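Local coordinates for long form salivary protein D7L1 (Aedes aegypti, PDB 3DXL) that binds and sequesters host biogenic amines and leukotrienes in two separate pockets, so helping the female mosquito to take a blood meal, at residues E7-E18 / R267-L278; Q205-R213 / K223-D231. All coordinates share one frame; numbering follows the deposited sequence.

From the N terminus the chain first lays down helix 6-20, in the N-terminal part of this PBP/GOBP protein. Contact 1 joins this helix to the end of helix 257-271 and the turns after it. It thus closes a very long loop, as 248 residues lie between its segments. Inside that loop, 205-213 meets 223-231 with only nine residues between them, so contact 2 is nested and local. It pairs helices 208-217 and 223-234. The two contacts do not cross, but they touch. Glu210 of contact 2 makes salt bridges to Arg15 and Arg267, one from each segment of contact 1, so the helix pair is tied to both.

Contact 1 (E7-E18 / R267-L278); sequences EEMLFIFTRCME and REVRSQIYAFNL
Tyr274 lies against helix 6-20 and has the largest share of the contact. Its CG is turned beside its own backbone N (chi1 -80°), which lays the ring along the helix toward Glu7. CB rests 3.5 Å from Thr14 OG1. CD2 then packs against Leu10, 3.7 Å from its CD2. CE2 comes next, 3.9 Å from Phe11 CB. At the tip, OH donates a short hydrogen bond of 2.5 Å to Glu7 OE2, on the anti lone pair. The carboxylate stands nearly upright to the ring, with planes 80° apart. Arg198 also forms a salt bridge with this oxygen. Beside the ring, Thr14 OG1 turns back to Leu10 O, which also accepts from Thr14 N on the opposite face.

At the far end of the helix, Leu278 CD2 packs 3.4 Å from Glu18 N. Glu18 OE1 takes hydrogen bonds from two waters. One also bridges to Tyr274 O and Asn277 N, the other to Arg270 NH1. Glu18 OE2 receives a weak bond from Asn277 ND2 (3.4 Å); its stronger partner is Arg213. Asn277 OD1 accepts from Gln282 N.

Arg15 NH2 and Arg267 NH2 come within 3.7 Å. Both side chains converge on the carboxylate of Glu210, which gathers the two guanidinium groups, and Arg267 also bridges to Asp214. The contact therefore joins an apolar strip to charges held in salt bridges, and the short tyrosine bond with its neighbouring arginine would probably favour a charged Glu7.

Contact 2 (Q205-R213 / K223-D231); sequences QLDVEEVKR and KALEEVLND. Unlike the reference sequence in segment 223-231: Glu227 (reference Lys).
Two carboxylates come close together here, with Lys212 between them. Glu209 OE2 and Glu226 OE2 are 4.2 Å apart, with their planes steeply inclined to each other. Lys212 NZ forms a salt bridge with each. It reaches Glu226 OE2 at 3.0 Å from well above the carboxylate plane. It meets Glu209 OE2 at 3.2 Å on the syn side, much nearer that plane. A water donates to both OE2 atoms as well. The lysine and water together probably ease the repulsion between the acids.

The lysine gets there by a bend at chi3 (63°), after an otherwise extended chain. Its CD passes 3.4 Å from Glu226 OE2 as the two side chains cross at a slant. Lower down, Lys212 CG packs on Leu225 CD2.

Behind this network the contact is apolar. Leu229 has CG beside its backbone N (chi1 -78°), and its two methyls split the work. CD1 faces Val208 CG1 at 4.1 Å and also lies near Val211 CB. CD2 meets Leu206 CD2. Val211 CG1 packs on Leu225 CD2 at 3.8 Å. Helix 243-253 packs against the leucines: its Tyr247 touches Leu206 and Leu229, and its Leu251 touches Leu225 and Leu229.

Asp207 holds the N-cap position of helix 208-217. Its side chain accepts a weak capping bond from Glu210 N.

The short helix segments lie 10.4 Å apart and run roughly antiparallel, at 145°. This is an antiparallel helical hairpin with an apolar inner side and a salt-bridged rim, in the all-helical PBP/GOBP fold and away from the known ligand sites.

Contact 1 (E7-E18 / R267-L278)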
# COMPACT_ATOMS: atom_id res chain seq x y z
N GLU A 7 -3.63 1.08 -8.01
CA GLU A 7 -3.79 1.09 -6.55
C GLU A 7 -2.44 0.92 -5.87
O GLU A 7 -2.15 1.55 -4.85
CB GLU A 7 -4.75 -0.03 -6.13
CG GLU A 7 -4.99 -0.11 -4.62
CD GLU A 7 -3.89 -0.85 -3.85
OE1 GLU A 7 -3.19 -1.69 -4.43
OE2 GLU A 7 -3.78 -0.62 -2.62
N GLU A 8 -1.60 0.06 -6.44
CA GLU A 8 -0.29 -0.21 -5.86
C GLU A 8 0.60 1.02 -5.93
O GLU A 8 1.34 1.30 -4.99
CB GLU A 8 0.36 -1.42 -6.51
CG GLU A 8 -0.33 -2.73 -6.11
CD GLU A 8 0.15 -3.93 -6.88
OE1 GLU A 8 0.20 -3.87 -8.13
OE2 GLU A 8 0.43 -4.97 -6.26
N MET A 9 0.53 1.76 -7.04
CA MET A 9 1.29 3.01 -7.15
C MET A 9 0.71 4.09 -6.26
O MET A 9 1.45 4.83 -5.62
CB MET A 9 1.41 3.47 -8.60
CG MET A 9 2.21 2.52 -9.47
SD MET A 9 3.85 2.08 -8.80
CE MET A 9 4.56 3.68 -8.49
N LEU A 10 -0.62 4.15 -6.16
CA LEU A 10 -1.24 5.12 -5.27
C LEU A 10 -0.81 4.85 -3.83
O LEU A 10 -0.50 5.78 -3.07
CB LEU A 10 -2.77 5.09 -5.39
CG LEU A 10 -3.53 6.13 -4.56
CD1 LEU A 10 -3.24 7.58 -5.02
CD2 LEU A 10 -5.01 5.82 -4.62
N PHE A 11 -0.78 3.57 -3.45
CA PHE A 11 -0.31 3.21 -2.12
C PHE A 11 1.12 3.70 -1.89
O PHE A 11 1.42 4.30 -0.85
CB PHE A 11 -0.40 1.71 -1.88
CG PHE A 11 0.06 1.33 -0.51
CD1 PHE A 11 -0.78 1.49 0.58
CD2 PHE A 11 1.34 0.86 -0.31
CE1 PHE A 11 -0.35 1.18 1.87
CE2 PHE A 11 1.79 0.53 0.97
CZ PHE A 11 0.94 0.70 2.06
N ILE A 12 2.01 3.43 -2.84
CA ILE A 12 3.40 3.86 -2.73
C ILE A 12 3.52 5.37 -2.59
O ILE A 12 4.18 5.87 -1.67
CB ILE A 12 4.25 3.35 -3.93
CG1 ILE A 12 4.45 1.84 -3.82
CG2 ILE A 12 5.59 4.09 -4.00
CD1 ILE A 12 5.03 1.17 -5.06
N PHE A 13 2.89 6.12 -3.50
CA PHE A 13 3.05 7.56 -3.46
C PHE A 13 2.52 8.14 -2.15
O PHE A 13 3.17 8.95 -1.50
CB PHE A 13 2.36 8.25 -4.65
CG PHE A 13 2.84 7.79 -6.02
CD1 PHE A 13 4.18 7.50 -6.26
CD2 PHE A 13 1.93 7.65 -7.06
CE1 PHE A 13 4.60 7.09 -7.53
CE2 PHE A 13 2.34 7.24 -8.33
CZ PHE A 13 3.67 6.95 -8.55
N THR A 14 1.31 7.71 -1.76
CA THR A 14 0.71 8.26 -0.55
C THR A 14 1.44 7.86 0.72
O THR A 14 1.59 8.69 1.63
CB THR A 14 -0.81 7.96 -0.45
OG1 THR A 14 -1.02 6.55 -0.48
CG2 THR A 14 -1.55 8.64 -1.60
N ARG A 15 1.91 6.61 0.80
CA ARG A 15 2.71 6.17 1.95
C ARG A 15 4.00 6.99 2.05
O ARG A 15 4.36 7.46 3.13
CB ARG A 15 3.02 4.67 1.89
CG ARG A 15 4.03 4.17 2.92
CD ARG A 15 3.61 4.41 4.38
NE ARG A 15 2.33 3.77 4.72
CZ ARG A 15 2.21 2.49 5.08
NH1 ARG A 15 3.27 1.70 5.18
NH2 ARG A 15 1.00 2.01 5.35
N CYS A 16 4.68 7.18 0.93
CA CYS A 16 5.92 7.92 0.94
C CYS A 16 5.70 9.39 1.30
O CYS A 16 6.52 9.99 2.01
CB CYS A 16 6.62 7.76 -0.40
SG CYS A 16 7.30 6.10 -0.62
N MET A 17 4.57 9.97 0.87
CA MET A 17 4.25 11.33 1.28
C MET A 17 3.92 11.39 2.76
O MET A 17 4.39 12.29 3.47
CB MET A 17 3.12 11.92 0.44
CG MET A 17 3.58 12.27 -0.96
SD MET A 17 2.39 13.25 -1.87
CE MET A 17 1.19 11.98 -2.27
N GLU A 18 3.13 10.43 3.25
CA GLU A 18 2.78 10.39 4.67
C GLU A 18 4.04 10.36 5.55
O GLU A 18 4.11 11.06 6.57
CB GLU A 18 1.87 9.20 4.97
CG GLU A 18 1.29 9.23 6.39
CD GLU A 18 0.27 8.14 6.64
OE1 GLU A 18 -0.57 7.88 5.77
OE2 GLU A 18 0.29 7.57 7.75
N ARG A 267 -7.17 1.06 10.70
CA ARG A 267 -6.61 0.85 9.38
C ARG A 267 -7.70 0.79 8.32
O ARG A 267 -7.53 1.36 7.23
CB ARG A 267 -5.73 -0.40 9.33
CG ARG A 267 -5.09 -0.65 7.95
CD ARG A 267 -4.29 0.56 7.47
NE ARG A 267 -3.61 0.36 6.19
CZ ARG A 267 -2.41 -0.19 6.05
NH1 ARG A 267 -1.75 -0.66 7.11
NH2 ARG A 267 -1.85 -0.26 4.84
N GLU A 268 -8.82 0.13 8.61
CA GLU A 268 -9.92 0.09 7.64
C GLU A 268 -10.38 1.52 7.30
O GLU A 268 -10.61 1.84 6.13
CB GLU A 268 -11.09 -0.75 8.15
CG GLU A 268 -12.23 -0.93 7.12
CD GLU A 268 -13.22 0.24 7.03
OE1 GLU A 268 -13.46 0.91 8.06
OE2 GLU A 268 -13.77 0.48 5.93
N VAL A 269 -10.54 2.35 8.33
CA VAL A 269 -10.95 3.73 8.14
C VAL A 269 -9.97 4.47 7.24
O VAL A 269 -10.35 5.14 6.27
CB VAL A 269 -11.11 4.45 9.50
CG1 VAL A 269 -11.31 5.95 9.30
CG2 VAL A 269 -12.29 3.87 10.28
N ARG A 270 -8.68 4.34 7.54
CA ARG A 270 -7.66 5.04 6.77
C ARG A 270 -7.53 4.48 5.35
O ARG A 270 -7.13 5.21 4.44
CB ARG A 270 -6.33 5.04 7.53
CG ARG A 270 -6.40 5.90 8.79
CD ARG A 270 -5.08 6.02 9.51
NE ARG A 270 -4.76 4.78 10.20
CZ ARG A 270 -3.84 3.90 9.79
NH1 ARG A 270 -3.13 4.13 8.69
NH2 ARG A 270 -3.64 2.78 10.48
N SER A 271 -7.89 3.21 5.15
CA SER A 271 -7.83 2.61 3.81
C SER A 271 -8.86 3.22 2.87
O SER A 271 -8.76 3.06 1.65
CB SER A 271 -7.98 1.09 3.83
OG SER A 271 -9.35 0.70 3.94
N GLN A 272 -9.85 3.91 3.42
CA GLN A 272 -10.88 4.54 2.60
C GLN A 272 -10.35 5.75 1.83
O GLN A 272 -10.96 6.14 0.83
CB GLN A 272 -12.05 5.00 3.46
CG GLN A 272 -12.75 3.87 4.20
CD GLN A 272 -13.78 4.34 5.21
OE1 GLN A 272 -14.03 5.54 5.35
NE2 GLN A 272 -14.35 3.40 5.94
N ILE A 273 -9.27 6.36 2.31
CA ILE A 273 -8.69 7.54 1.68
C ILE A 273 -7.18 7.39 1.83
O ILE A 273 -6.64 7.62 2.91
CB ILE A 273 -9.14 8.87 2.36
CG1 ILE A 273 -10.66 8.93 2.56
CG2 ILE A 273 -8.64 10.07 1.56
CD1 ILE A 273 -11.12 10.06 3.46
N TYR A 274 -6.50 7.03 0.76
CA TYR A 274 -5.07 6.79 0.88
C TYR A 274 -4.32 8.04 1.35
O TYR A 274 -3.38 7.94 2.14
CB TYR A 274 -4.49 6.20 -0.41
CG TYR A 274 -4.72 4.71 -0.58
CD1 TYR A 274 -5.69 4.02 0.18
CD2 TYR A 274 -3.99 3.99 -1.52
CE1 TYR A 274 -5.88 2.66 0.02
CE2 TYR A 274 -4.19 2.64 -1.70
CZ TYR A 274 -5.15 1.97 -0.93
OH TYR A 274 -5.36 0.62 -1.10
N ALA A 275 -4.79 9.22 0.94
CA ALA A 275 -4.25 10.51 1.38
C ALA A 275 -4.80 11.00 2.72
O ALA A 275 -4.68 12.18 3.04
CB ALA A 275 -4.45 11.57 0.29
N PHE A 276 -5.39 10.09 3.52
CA PHE A 276 -5.97 10.38 4.84
C PHE A 276 -5.19 11.40 5.68
O PHE A 276 -5.77 12.35 6.22
CB PHE A 276 -6.12 9.07 5.61
CG PHE A 276 -6.85 9.18 6.92
CD1 PHE A 276 -8.23 9.03 6.97
CD2 PHE A 276 -6.16 9.41 8.11
CE1 PHE A 276 -8.91 9.10 8.17
CE2 PHE A 276 -6.85 9.49 9.32
CZ PHE A 276 -8.22 9.34 9.35
N ASN A 277 -3.88 11.18 5.81
CA ASN A 277 -3.03 11.98 6.68
C ASN A 277 -2.23 13.06 5.98
O ASN A 277 -1.40 13.72 6.62
CB ASN A 277 -2.09 11.07 7.47
CG ASN A 277 -2.73 10.49 8.71
OD1 ASN A 277 -3.47 11.18 9.41
ND2 ASN A 277 -2.42 9.23 9.02
N LEU A 278 -2.45 13.26 4.68
CA LEU A 278 -1.54 14.12 3.92
C LEU A 278 -1.72 15.62 4.15
O LEU A 278 -0.74 16.31 4.44
CB LEU A 278 -1.48 13.74 2.44
CG LEU A 278 -1.12 12.28 2.14
CD1 LEU A 278 -0.86 12.09 0.66
CD2 LEU A 278 0.07 11.81 2.95
O HOH W 1 -2.26 9.46 4.27
O HOH W 2 -2.74 6.21 6.58

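Contact 2 (Q205-R213 / K223-D231)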
# COMPACT_ATOMS: atom_id res chain seq x y z
N GLN A 205 4.63 -13.29 2.72
CA GLN A 205 5.44 -13.15 3.94
C GLN A 205 4.85 -12.12 4.89
O GLN A 205 4.35 -11.07 4.47
CB GLN A 205 6.90 -12.81 3.62
CG GLN A 205 7.62 -13.78 2.67
CD GLN A 205 7.73 -15.22 3.18
OE1 GLN A 205 7.67 -15.48 4.39
NE2 GLN A 205 7.90 -16.16 2.26
N LEU A 206 4.93 -12.41 6.19
CA LEU A 206 4.52 -11.47 7.22
C LEU A 206 5.39 -10.22 7.20
O LEU A 206 6.62 -10.33 7.15
CB LEU A 206 4.61 -12.14 8.60
CG LEU A 206 4.27 -11.26 9.80
CD1 LEU A 206 2.79 -10.91 9.81
CD2 LEU A 206 4.69 -11.96 11.08
N ASP A 207 4.76 -9.05 7.26
CA ASP A 207 5.49 -7.80 7.45
C ASP A 207 5.17 -7.23 8.82
O ASP A 207 4.20 -6.48 9.00
CB ASP A 207 5.17 -6.79 6.34
CG ASP A 207 6.04 -5.54 6.41
OD1 ASP A 207 6.68 -5.29 7.45
OD2 ASP A 207 6.09 -4.81 5.40
N VAL A 208 6.00 -7.60 9.80
CA VAL A 208 5.78 -7.21 11.19
C VAL A 208 5.74 -5.69 11.35
O VAL A 208 4.96 -5.15 12.13
CB VAL A 208 6.85 -7.81 12.14
CG1 VAL A 208 6.69 -7.29 13.57
CG2 VAL A 208 6.79 -9.33 12.14
N GLU A 209 6.59 -4.99 10.59
CA GLU A 209 6.66 -3.54 10.70
C GLU A 209 5.36 -2.85 10.28
O GLU A 209 4.99 -1.84 10.86
CB GLU A 209 7.87 -2.98 9.94
CG GLU A 209 9.23 -3.36 10.55
CD GLU A 209 9.34 -3.03 12.04
OE1 GLU A 209 8.87 -1.96 12.47
OE2 GLU A 209 9.93 -3.85 12.78
N GLU A 210 4.66 -3.41 9.29
CA GLU A 210 3.38 -2.83 8.90
C GLU A 210 2.32 -2.98 10.01
O GLU A 210 1.56 -2.06 10.27
CB GLU A 210 2.89 -3.44 7.59
CG GLU A 210 1.66 -2.74 6.98
CD GLU A 210 1.91 -1.34 6.41
OE1 GLU A 210 3.07 -0.96 6.15
OE2 GLU A 210 0.91 -0.62 6.21
N VAL A 211 2.30 -4.15 10.67
CA VAL A 211 1.36 -4.37 11.77
C VAL A 211 1.69 -3.42 12.92
O VAL A 211 0.81 -2.79 13.51
CB VAL A 211 1.37 -5.83 12.28
CG1 VAL A 211 0.20 -6.05 13.21
CG2 VAL A 211 1.29 -6.80 11.12
N LYS A 212 2.98 -3.28 13.20
CA LYS A 212 3.43 -2.37 14.25
C LYS A 212 3.03 -0.93 13.97
O LYS A 212 2.64 -0.20 14.88
CB LYS A 212 4.95 -2.46 14.44
CG LYS A 212 5.40 -3.74 15.12
CD LYS A 212 6.91 -3.91 15.06
CE LYS A 212 7.62 -2.81 15.82
NZ LYS A 212 9.11 -3.00 15.80
N ARG A 213 3.15 -0.52 12.70
CA ARG A 213 2.79 0.82 12.28
C ARG A 213 1.35 1.13 12.70
O ARG A 213 1.07 2.19 13.23
CB ARG A 213 2.94 0.93 10.75
CG ARG A 213 2.74 2.32 10.19
CD ARG A 213 2.86 2.32 8.67
NE ARG A 213 3.25 3.65 8.18
CZ ARG A 213 2.40 4.64 7.94
NH1 ARG A 213 1.09 4.47 8.13
NH2 ARG A 213 2.84 5.82 7.51
N LYS A 223 5.58 -4.10 21.86
CA LYS A 223 6.39 -5.20 22.40
C LYS A 223 5.60 -6.50 22.52
O LYS A 223 6.05 -7.56 22.07
CB LYS A 223 7.03 -4.82 23.74
CG LYS A 223 8.23 -3.90 23.61
CD LYS A 223 8.82 -3.56 24.98
CE LYS A 223 8.54 -2.11 25.39
NZ LYS A 223 7.32 -1.88 26.23
N ALA A 224 4.40 -6.42 23.10
CA ALA A 224 3.57 -7.61 23.25
C ALA A 224 3.17 -8.16 21.88
O ALA A 224 3.19 -9.36 21.67
CB ALA A 224 2.35 -7.30 24.12
N LEU A 225 2.85 -7.27 20.95
CA LEU A 225 2.51 -7.67 19.58
C LEU A 225 3.64 -8.46 18.93
O LEU A 225 3.42 -9.49 18.32
CB LEU A 225 2.19 -6.44 18.74
CG LEU A 225 2.10 -6.66 17.22
CD1 LEU A 225 0.91 -7.54 16.83
CD2 LEU A 225 2.04 -5.34 16.49
N GLU A 226 4.86 -7.96 19.07
CA GLU A 226 6.00 -8.63 18.47
C GLU A 226 6.18 -10.04 19.01
O GLU A 226 6.44 -10.97 18.26
CB GLU A 226 7.28 -7.82 18.67
CG GLU A 226 7.47 -6.67 17.68
CD GLU A 226 8.94 -6.31 17.45
OE1 GLU A 226 9.73 -6.35 18.41
OE2 GLU A 226 9.31 -5.98 16.31
N GLU A 227 6.02 -10.19 20.32
CA GLU A 227 6.10 -11.51 20.95
C GLU A 227 5.01 -12.45 20.43
O GLU A 227 5.28 -13.60 20.08
CB GLU A 227 6.02 -11.37 22.47
CG GLU A 227 7.24 -10.70 23.08
CD GLU A 227 7.05 -10.28 24.53
OE1 GLU A 227 5.90 -10.22 25.02
OE2 GLU A 227 8.08 -9.97 25.17
N VAL A 228 3.79 -11.94 20.34
CA VAL A 228 2.70 -12.73 19.77
C VAL A 228 3.00 -13.13 18.32
O VAL A 228 2.82 -14.27 17.94
CB VAL A 228 1.35 -11.97 19.84
CG1 VAL A 228 0.32 -12.59 18.90
CG2 VAL A 228 0.82 -11.95 21.28
N LEU A 229 3.49 -12.19 17.52
CA LEU A 229 3.77 -12.51 16.13
C LEU A 229 4.91 -13.50 15.97
O LEU A 229 4.88 -14.33 15.07
CB LEU A 229 4.01 -11.25 15.31
CG LEU A 229 2.75 -10.48 14.92
CD1 LEU A 229 3.15 -9.17 14.24
CD2 LEU A 229 1.83 -11.30 14.01
N ASN A 230 5.90 -13.41 16.86
CA ASN A 230 7.00 -14.38 16.87
C ASN A 230 6.46 -15.79 17.12
O ASN A 230 6.86 -16.74 16.43
CB ASN A 230 8.08 -14.00 17.89
CG ASN A 230 8.96 -12.83 17.41
OD1 ASN A 230 9.02 -12.53 16.22
ND2 ASN A 230 9.63 -12.18 18.35
N ASP A 231 5.55 -15.92 18.08
CA ASP A 231 4.90 -17.19 18.36
C ASP A 231 4.04 -17.66 17.18
O ASP A 231 4.10 -18.83 16.80
CB ASP A 231 4.06 -17.12 19.64
CG ASP A 231 4.87 -17.38 20.90
OD1 ASP A 231 6.12 -17.26 20.86
OD2 ASP A 231 4.26 -17.71 21.94
O HOH W 3 9.97 -6.38 13.75